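Local coordinates for protein betaine aldehyde dehydrogenase (Staphylococcus aureus subsp. aureus COL, PDB 4QTO) that probably oxidises betaine aldehyde to glycine betaine using NAD+ as the oxidant, as a member of the aldehyde dehydrogenase family, at residues V355-R361 with G393-E397. Numbering follows the deposited sequence.
Sequences VISTEHR and GLFFE
Arg361 reaches back from the first turn of helix 358-373 to grip the backbone of the loop at 393-397. Its NH1 donates to Phe395 O at 2.9 Å; the bond is nearly straight (164°), lies in the guanidinium plane and uses a lone pair in the carbonyl plane. NH2 takes a longer route, donating to a water that donates to Gly393 O, 2.8 Å from the water oxygen. With CG anti to the backbone N (chi1 180°) the side chain extends toward the loop, and a bend at chi3 (64°) turns the guanidinium so that one face lies against Leu394 CA. The second direct bond is main chain to main chain, Val355 N to Leu394 O at 2.8 Å. An inverse gamma turn centred on Leu394 is closed by a weak Phe395 N to Gly393 O bond (3.1 Å).

Van der Waals contact gathers on Leu394. Its CD1 sits 3.5 Å from Ser357 CA, at the N-cap, while CD2 touches Thr358 OG1 and Arg361 NH2, and CB lies 4.4 Å from Val355 CG2. Arg361 CG lies 4.3 Å from Phe396 CD1, set obliquely to the ring, which continues onto Ile364, Glu365 and Met368 of the same helix.

The helix start is fixed by Ser357 OG, which accepts from His360 N at 3.0 Å, and by His360 NE2 bonding to Phe416 O. The contact joins a capped helix N-terminus to the loop leading into strand 399-402. Here the arginine's charge meets neutral carbonyls and a water, with like-charged Arg384 near NH2, so the grip rests on directed hydrogen bonds, not a salt bridge.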
loop_
_atom_site.group_PDB
_atom_site.type_symbol
_atom_site.label_atom_id
_atom_site.label_comp_id
_atom_site.label_asym_id
_atom_site.label_seq_id
_atom_site.Cartn_x
_atom_site.Cartn_y
_atom_site.Cartn_z
ATOM N N VAL A 355 -23.556 -35.643 -11.212
ATOM C CA VAL A 355 -23.237 -35.093 -9.896
ATOM C C VAL A 355 -22.261 -36.068 -9.239
ATOM O O VAL A 355 -22.030 -37.162 -9.737
ATOM C CB VAL A 355 -24.454 -34.746 -9.015
ATOM C CG1 VAL A 355 -25.304 -33.676 -9.688
ATOM C CG2 VAL A 355 -25.283 -35.980 -8.656
ATOM N N ILE A 356 -21.719 -35.679 -8.102
ATOM C CA ILE A 356 -20.509 -36.334 -7.588
ATOM C C ILE A 356 -20.622 -37.693 -6.922
ATOM O O ILE A 356 -19.685 -38.499 -7.016
ATOM C CB ILE A 356 -19.764 -35.353 -6.651
ATOM C CG1 ILE A 356 -18.298 -35.717 -6.454
ATOM C CG2 ILE A 356 -20.472 -35.238 -5.310
ATOM C CD1 ILE A 356 -17.455 -35.631 -7.711
ATOM N N SER A 357 -21.746 -37.957 -6.251
ATOM C CA SER A 357 -21.885 -39.185 -5.476
ATOM C C SER A 357 -23.330 -39.543 -5.263
ATOM O O SER A 357 -24.215 -38.730 -5.488
ATOM C CB SER A 357 -21.249 -38.997 -4.096
ATOM O OG SER A 357 -22.002 -38.080 -3.310
ATOM N N THR A 358 -23.564 -40.784 -4.846
ATOM C CA THR A 358 -24.892 -41.256 -4.579
ATOM C C THR A 358 -25.524 -40.414 -3.482
ATOM O O THR A 358 -26.705 -40.040 -3.567
ATOM C CB THR A 358 -24.843 -42.731 -4.097
ATOM O OG1 THR A 358 -24.318 -43.532 -5.154
ATOM C CG2 THR A 358 -26.215 -43.237 -3.749
ATOM N N GLU A 359 -24.745 -40.146 -2.446
ATOM C CA GLU A 359 -25.226 -39.385 -1.307
ATOM C C GLU A 359 -25.631 -37.977 -1.730
ATOM O O GLU A 359 -26.662 -37.452 -1.286
ATOM C CB GLU A 359 -24.161 -39.288 -0.221
ATOM C CG GLU A 359 -23.811 -40.604 0.459
ATOM C CD GLU A 359 -23.123 -41.631 -0.451
ATOM O OE1 GLU A 359 -23.429 -42.835 -0.305
ATOM O OE2 GLU A 359 -22.311 -41.251 -1.324
ATOM N N HIS A 360 -24.831 -37.369 -2.595
ATOM C CA HIS A 360 -25.138 -36.009 -3.041
ATOM C C HIS A 360 -26.371 -35.992 -3.927
ATOM O O HIS A 360 -27.238 -35.115 -3.792
ATOM C CB HIS A 360 -23.933 -35.345 -3.726
ATOM C CG HIS A 360 -24.106 -33.876 -3.880
ATOM N ND1 HIS A 360 -24.346 -33.058 -2.799
ATOM C CD2 HIS A 360 -24.118 -33.073 -4.970
ATOM C CE1 HIS A 360 -24.484 -31.811 -3.210
ATOM N NE2 HIS A 360 -24.349 -31.791 -4.522
ATOM N N ARG A 361 -26.472 -36.949 -4.837
ATOM C CA ARG A 361 -27.644 -37.022 -5.682
ATOM C C ARG A 361 -28.902 -37.225 -4.824
ATOM O O ARG A 361 -29.947 -36.594 -5.060
ATOM C CB ARG A 361 -27.543 -38.119 -6.733
ATOM C CG ARG A 361 -28.824 -38.139 -7.575
ATOM C CD ARG A 361 -28.694 -38.889 -8.878
ATOM N NE ARG A 361 -28.437 -40.301 -8.683
ATOM C CZ ARG A 361 -28.429 -41.209 -9.666
ATOM N NH1 ARG A 361 -28.692 -40.881 -10.950
ATOM N NH2 ARG A 361 -28.174 -42.460 -9.357
ATOM N N GLY A 393 -24.832 -43.900 -14.450
ATOM C CA GLY A 393 -24.138 -42.773 -13.842
ATOM C C GLY A 393 -24.991 -41.983 -12.867
ATOM O O GLY A 393 -26.196 -42.155 -12.771
ATOM N N LEU A 394 -24.343 -41.037 -12.192
ATOM C CA LEU A 394 -25.002 -40.236 -11.179
ATOM C C LEU A 394 -25.581 -38.951 -11.757
ATOM O O LEU A 394 -25.302 -37.851 -11.292
ATOM C CB LEU A 394 -24.010 -39.930 -10.061
ATOM C CG LEU A 394 -23.505 -41.169 -9.297
ATOM C CD1 LEU A 394 -22.285 -40.839 -8.490
ATOM C CD2 LEU A 394 -24.601 -41.686 -8.379
ATOM N N PHE A 395 -26.416 -39.105 -12.778
ATOM C CA PHE A 395 -27.024 -37.961 -13.427
ATOM C C PHE A 395 -28.298 -37.467 -12.746
ATOM O O PHE A 395 -29.052 -38.229 -12.109
ATOM C CB PHE A 395 -27.279 -38.255 -14.904
ATOM C CG PHE A 395 -26.033 -38.359 -15.711
ATOM C CD1 PHE A 395 -25.472 -37.212 -16.260
ATOM C CD2 PHE A 395 -25.397 -39.564 -15.875
ATOM C CE1 PHE A 395 -24.297 -37.288 -16.989
ATOM C CE2 PHE A 395 -24.225 -39.640 -16.589
ATOM C CZ PHE A 395 -23.687 -38.500 -17.165
ATOM N N PHE A 396 -28.492 -36.158 -12.865
ATOM C CA PHE A 396 -29.692 -35.509 -12.366
ATOM C C PHE A 396 -30.025 -34.420 -13.393
ATOM O O PHE A 396 -29.137 -33.693 -13.823
ATOM C CB PHE A 396 -29.523 -34.950 -10.967
ATOM C CG PHE A 396 -30.835 -34.579 -10.333
ATOM C CD1 PHE A 396 -31.577 -35.543 -9.666
ATOM C CD2 PHE A 396 -31.323 -33.315 -10.430
ATOM C CE1 PHE A 396 -32.809 -35.234 -9.118
ATOM C CE2 PHE A 396 -32.546 -32.995 -9.869
ATOM C CZ PHE A 396 -33.284 -33.943 -9.227
ATOM N N GLU A 397 -31.292 -34.359 -13.803
ATOM C CA GLU A 397 -31.670 -33.433 -14.848
ATOM C C GLU A 397 -31.525 -31.971 -14.437
ATOM O O GLU A 397 -31.797 -31.627 -13.291
ATOM C CB GLU A 397 -33.108 -33.650 -15.253
ATOM C CG GLU A 397 -33.368 -34.963 -15.978
ATOM C CD GLU A 397 -34.863 -35.226 -16.203
ATOM O OE1 GLU A 397 -35.748 -34.609 -15.533
ATOM O OE2 GLU A 397 -35.146 -36.133 -17.014
HETATM O O HOH W 1 -27.730 -44.231 -11.817
#